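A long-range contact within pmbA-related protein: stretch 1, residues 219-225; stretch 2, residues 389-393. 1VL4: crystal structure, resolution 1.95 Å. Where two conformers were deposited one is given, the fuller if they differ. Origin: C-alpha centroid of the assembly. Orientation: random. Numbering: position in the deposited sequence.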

ATOM      1  N   GLU A 219       9.738 -26.226 -12.306  1.00 14.04           N
ATOM      2  CA  GLU A 219      10.393 -27.208 -11.398  1.00 15.17           C
ATOM      3  C   GLU A 219       9.908 -27.072  -9.957  1.00 13.48           C
ATOM      4  O   GLU A 219       9.608 -28.053  -9.304  1.00 13.97           O
ATOM      5  CB  GLU A 219      11.917 -27.076 -11.466  1.00 14.71           C
ATOM      6  CG  GLU A 219      12.506 -27.568 -12.792  1.00 19.16           C
ATOM      7  CD  GLU A 219      13.991 -27.183 -13.015  1.00 24.60           C
ATOM      8  OE1 GLU A 219      14.525 -26.270 -12.335  1.00 30.94           O
ATOM      9  OE2 GLU A 219      14.619 -27.778 -13.921  1.00 36.55           O
ATOM     10  N   GLU A 220       9.811 -25.839  -9.478  1.00 12.80           N
ATOM     11  CA  GLU A 220       9.262 -25.564  -8.162  1.00 12.31           C
ATOM     12  C   GLU A 220       7.852 -26.140  -7.988  1.00 13.59           C
ATOM     13  O   GLU A 220       7.595 -26.961  -7.097  1.00 15.40           O
ATOM     14  CB  GLU A 220       9.302 -24.072  -7.876  1.00 13.46           C
ATOM     15  CG  GLU A 220      10.712 -23.501  -7.653  1.00 17.12           C
ATOM     16  CD  GLU A 220      11.299 -23.888  -6.287  1.00 23.56           C
ATOM     17  OE1 GLU A 220      10.724 -23.473  -5.246  1.00 27.40           O
ATOM     18  OE2 GLU A 220      12.349 -24.577  -6.262  1.00 25.47           O
ATOM     19  N   ALA A 221       6.960 -25.785  -8.891  1.00 12.34           N
ATOM     20  CA  ALA A 221       5.587 -26.259  -8.837  1.00 12.91           C
ATOM     21  C   ALA A 221       5.461 -27.782  -8.954  1.00 10.93           C
ATOM     22  O   ALA A 221       4.696 -28.414  -8.222  1.00 12.23           O
ATOM     23  CB  ALA A 221       4.761 -25.570  -9.948  1.00 15.01           C
ATOM     24  N   ILE A 222       6.203 -28.357  -9.894  1.00  9.67           N
ATOM     25  CA  ILE A 222       6.104 -29.776 -10.205  1.00  9.92           C
ATOM     26  C   ILE A 222       6.578 -30.649  -9.041  1.00 10.88           C
ATOM     27  O   ILE A 222       6.037 -31.729  -8.789  1.00 10.89           O
ATOM     28  CB  ILE A 222       6.930 -30.095 -11.462  1.00  8.27           C
ATOM     29  CG1 ILE A 222       6.170 -29.675 -12.719  1.00 12.63           C
ATOM     30  CG2 ILE A 222       7.261 -31.595 -11.577  1.00 17.79           C
ATOM     31  CD1 ILE A 222       7.060 -29.475 -13.948  1.00 10.63           C
ATOM     32  N   SER A 223       7.614 -30.177  -8.352  0.50 12.93           N
ATOM     33  CA  SER A 223       8.206 -30.916  -7.253  0.50 11.33           C
ATOM     34  C   SER A 223       7.240 -31.100  -6.075  0.50 12.63           C
ATOM     35  O   SER A 223       7.438 -32.005  -5.248  0.50  9.97           O
ATOM     36  CB  SER A 223       9.489 -30.246  -6.792  0.50 11.33           C
ATOM     37  OG  SER A 223       9.225 -29.031  -6.155  0.50  4.50           O
ATOM     38  N   LEU A 224       6.206 -30.260  -6.012  1.00 11.88           N
ATOM     39  CA  LEU A 224       5.180 -30.369  -4.971  1.00 12.95           C
ATOM     40  C   LEU A 224       4.040 -31.312  -5.362  1.00 12.43           C
ATOM     41  O   LEU A 224       3.129 -31.554  -4.557  1.00 13.36           O
ATOM     42  CB  LEU A 224       4.618 -28.991  -4.614  1.00 12.75           C
ATOM     43  CG  LEU A 224       5.632 -28.033  -4.019  1.00 15.65           C
ATOM     44  CD1 LEU A 224       4.991 -26.659  -3.920  1.00 23.19           C
ATOM     45  CD2 LEU A 224       6.140 -28.525  -2.669  1.00 14.73           C
ATOM     46  N   ILE A 225       4.076 -31.857  -6.571  1.00 11.25           N
ATOM     47  CA  ILE A 225       3.037 -32.807  -6.960  1.00 13.10           C
ATOM     48  C   ILE A 225       3.200 -34.035  -6.094  1.00 15.25           C
ATOM     49  O   ILE A 225       4.321 -34.529  -5.949  1.00 14.70           O
ATOM     50  CB  ILE A 225       3.142 -33.195  -8.431  1.00 13.33           C
ATOM     51  CG1 ILE A 225       2.892 -31.956  -9.321  1.00 12.79           C
ATOM     52  CG2 ILE A 225       2.186 -34.366  -8.748  1.00 15.64           C
ATOM     53  CD1 ILE A 225       3.174 -32.251 -10.778  1.00 13.84           C
ATOM     54  N   ALA A 389       3.347 -22.071   5.056  1.00 18.20           N
ATOM     55  CA  ALA A 389       4.637 -22.420   4.457  1.00 19.68           C
ATOM     56  C   ALA A 389       4.504 -23.539   3.430  1.00 21.53           C
ATOM     57  O   ALA A 389       3.486 -24.249   3.386  1.00 20.65           O
ATOM     58  CB  ALA A 389       5.641 -22.813   5.563  1.00 15.09           C
ATOM     59  N   LYS A 390       5.518 -23.635   2.576  1.00 21.73           N
ATOM     60  CA  LYS A 390       5.660 -24.726   1.593  1.00 22.23           C
ATOM     61  C   LYS A 390       6.992 -25.421   1.860  1.00 17.51           C
ATOM     62  O   LYS A 390       7.967 -24.771   2.213  1.00 15.75           O
ATOM     63  CB  LYS A 390       5.734 -24.136   0.174  1.00 23.23           C
ATOM     64  CG  LYS A 390       4.388 -23.738  -0.471  1.00 29.55           C
ATOM     65  CD  LYS A 390       4.660 -22.880  -1.717  1.00 28.93           C
ATOM     66  CE  LYS A 390       3.564 -23.005  -2.755  1.00 36.01           C
ATOM     67  NZ  LYS A 390       2.303 -22.265  -2.372  1.00 44.91           N
ATOM     68  N   GLY A 391       7.033 -26.725   1.646  1.00 17.31           N
ATOM     69  CA  GLY A 391       8.255 -27.481   1.821  1.00 16.72           C
ATOM     70  C   GLY A 391       8.090 -28.965   1.495  1.00 18.98           C
ATOM     71  O   GLY A 391       7.156 -29.363   0.780  1.00 12.56           O
ATOM     72  N   TYR A 392       9.010 -29.767   2.056  1.00 16.46           N
ATOM     73  CA  TYR A 392       9.202 -31.166   1.709  1.00 14.78           C
ATOM     74  C   TYR A 392       9.522 -31.944   2.986  1.00 12.12           C
ATOM     75  O   TYR A 392      10.022 -31.358   3.950  1.00 10.11           O
ATOM     76  CB  TYR A 392      10.398 -31.283   0.737  1.00 15.81           C
ATOM     77  CG  TYR A 392      10.176 -30.505  -0.534  1.00 21.93           C
ATOM     78  CD1 TYR A 392      10.389 -29.136  -0.559  1.00 22.93           C
ATOM     79  CD2 TYR A 392       9.667 -31.117  -1.689  1.00 25.61           C
ATOM     80  CE1 TYR A 392      10.127 -28.393  -1.697  1.00 28.81           C
ATOM     81  CE2 TYR A 392       9.419 -30.362  -2.863  1.00 24.38           C
ATOM     82  CZ  TYR A 392       9.653 -29.005  -2.850  1.00 24.08           C
ATOM     83  OH  TYR A 392       9.434 -28.200  -3.964  1.00 35.90           O
ATOM     84  N   TRP A 393       9.276 -33.252   2.948  1.00 10.98           N
ATOM     85  CA  TRP A 393       9.711 -34.202   3.968  1.00 12.10           C
ATOM     86  C   TRP A 393      11.013 -34.854   3.464  1.00 12.83           C
ATOM     87  O   TRP A 393      11.130 -35.207   2.283  1.00 13.20           O
ATOM     88  CB  TRP A 393       8.644 -35.278   4.223  1.00 12.78           C
ATOM     89  CG  TRP A 393       9.089 -36.259   5.257  1.00 12.10           C
ATOM     90  CD1 TRP A 393       9.442 -37.566   5.063  1.00 13.27           C
ATOM     91  CD2 TRP A 393       9.290 -35.992   6.652  1.00 10.72           C
ATOM     92  NE1 TRP A 393       9.832 -38.128   6.256  1.00 16.22           N
ATOM     93  CE2 TRP A 393       9.773 -37.170   7.238  1.00 13.79           C
ATOM     94  CE3 TRP A 393       9.132 -34.862   7.454  1.00 12.18           C
ATOM     95  CZ2 TRP A 393      10.058 -37.258   8.599  1.00 17.18           C
ATOM     96  CZ3 TRP A 393       9.426 -34.956   8.800  1.00 12.53           C
ATOM     97  CH2 TRP A 393       9.879 -36.130   9.355  1.00 10.88           C
TER
HETATM   98  O   HOH W   1       9.205 -25.260  -3.693  1.00 32.69           O

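The hydroxyl groups of S223 and Y392 approach each other unusually closely: S223 OG lies 2.4 Å from Y392 OH, very short for a hydrogen bond between two hydroxyls. Either group could be the donor. S223 was deposited in two conformers, so the distance holds for the given one. In that conformer the serine adopts the p rotamer, with chi1 at 70°, and its CA-to-CB bond points toward the strand. The serine oxygen meets the tyrosine at the ring edge, near the ring plane, where a phenolic oxygen presents its lone pairs and its proton.

The same serine oxygen also lies close to the helix backbone, with S223 OG 2.8 Å from E220 O, one turn back. Y392 OH is itself 3.8 Å from E220 O, so the phenol ends beside the helix backbone; S223 N donates to E219 O at 3.1 Å.

A water extends this polar cluster. Water 1 donates to E220 OE1 at 2.8 Å and is hydrogen-bonded to Y392 OH at 3.0 Å, thereby linking the E220 carboxylate to the tyrosine. The water spans a gap that the glutamate side chain does not close: E220 OE1 stays 5.1 Å from Y392 OH, even though the end of the side chain comes nearer than its sideways CA-to-CB bond would suggest. Y392 OH thus joins two neighbors one helical turn apart, S223 directly and E220 through solvent.

Beside the polar cluster, L224 supplies the apolar part of the contact. L224 and Y392 are the closest pair of CA atoms across the stretches, yet these atoms stand 7.8 Å apart, and the gap is spanned by side chains. Both CA-to-CB bonds run sideways, while the ends of both side chains come nearer to the opposing stretch. L224 CD2 reaches 3.6 Å from Y392 CZ, approaching the ring obliquely. With chi1 at -63° (m) and chi2 at 171° (t), the leucine also brings CD2 to 3.7 Å from G391 O, packing against the strand backbone. Its other methyl, L224 CD1, lies 4.1 Å from K390 CE, so the aliphatic part of the lysine adds to the apolar surface, while the charged end, K390 NZ, is hydrogen-bonded elsewhere in the structure.

L224 and Y392 each have 75 Å² covered by the other stretch, the largest values in the contact, and together they account for most of the buried area, 150 of 227 Å². Tyrosine is at the center: the ring packs against leucine, and the hydroxyl at its tip engages serine and water. These interactions join segments far apart in the chain; touching residues are at least 166 positions apart in sequence.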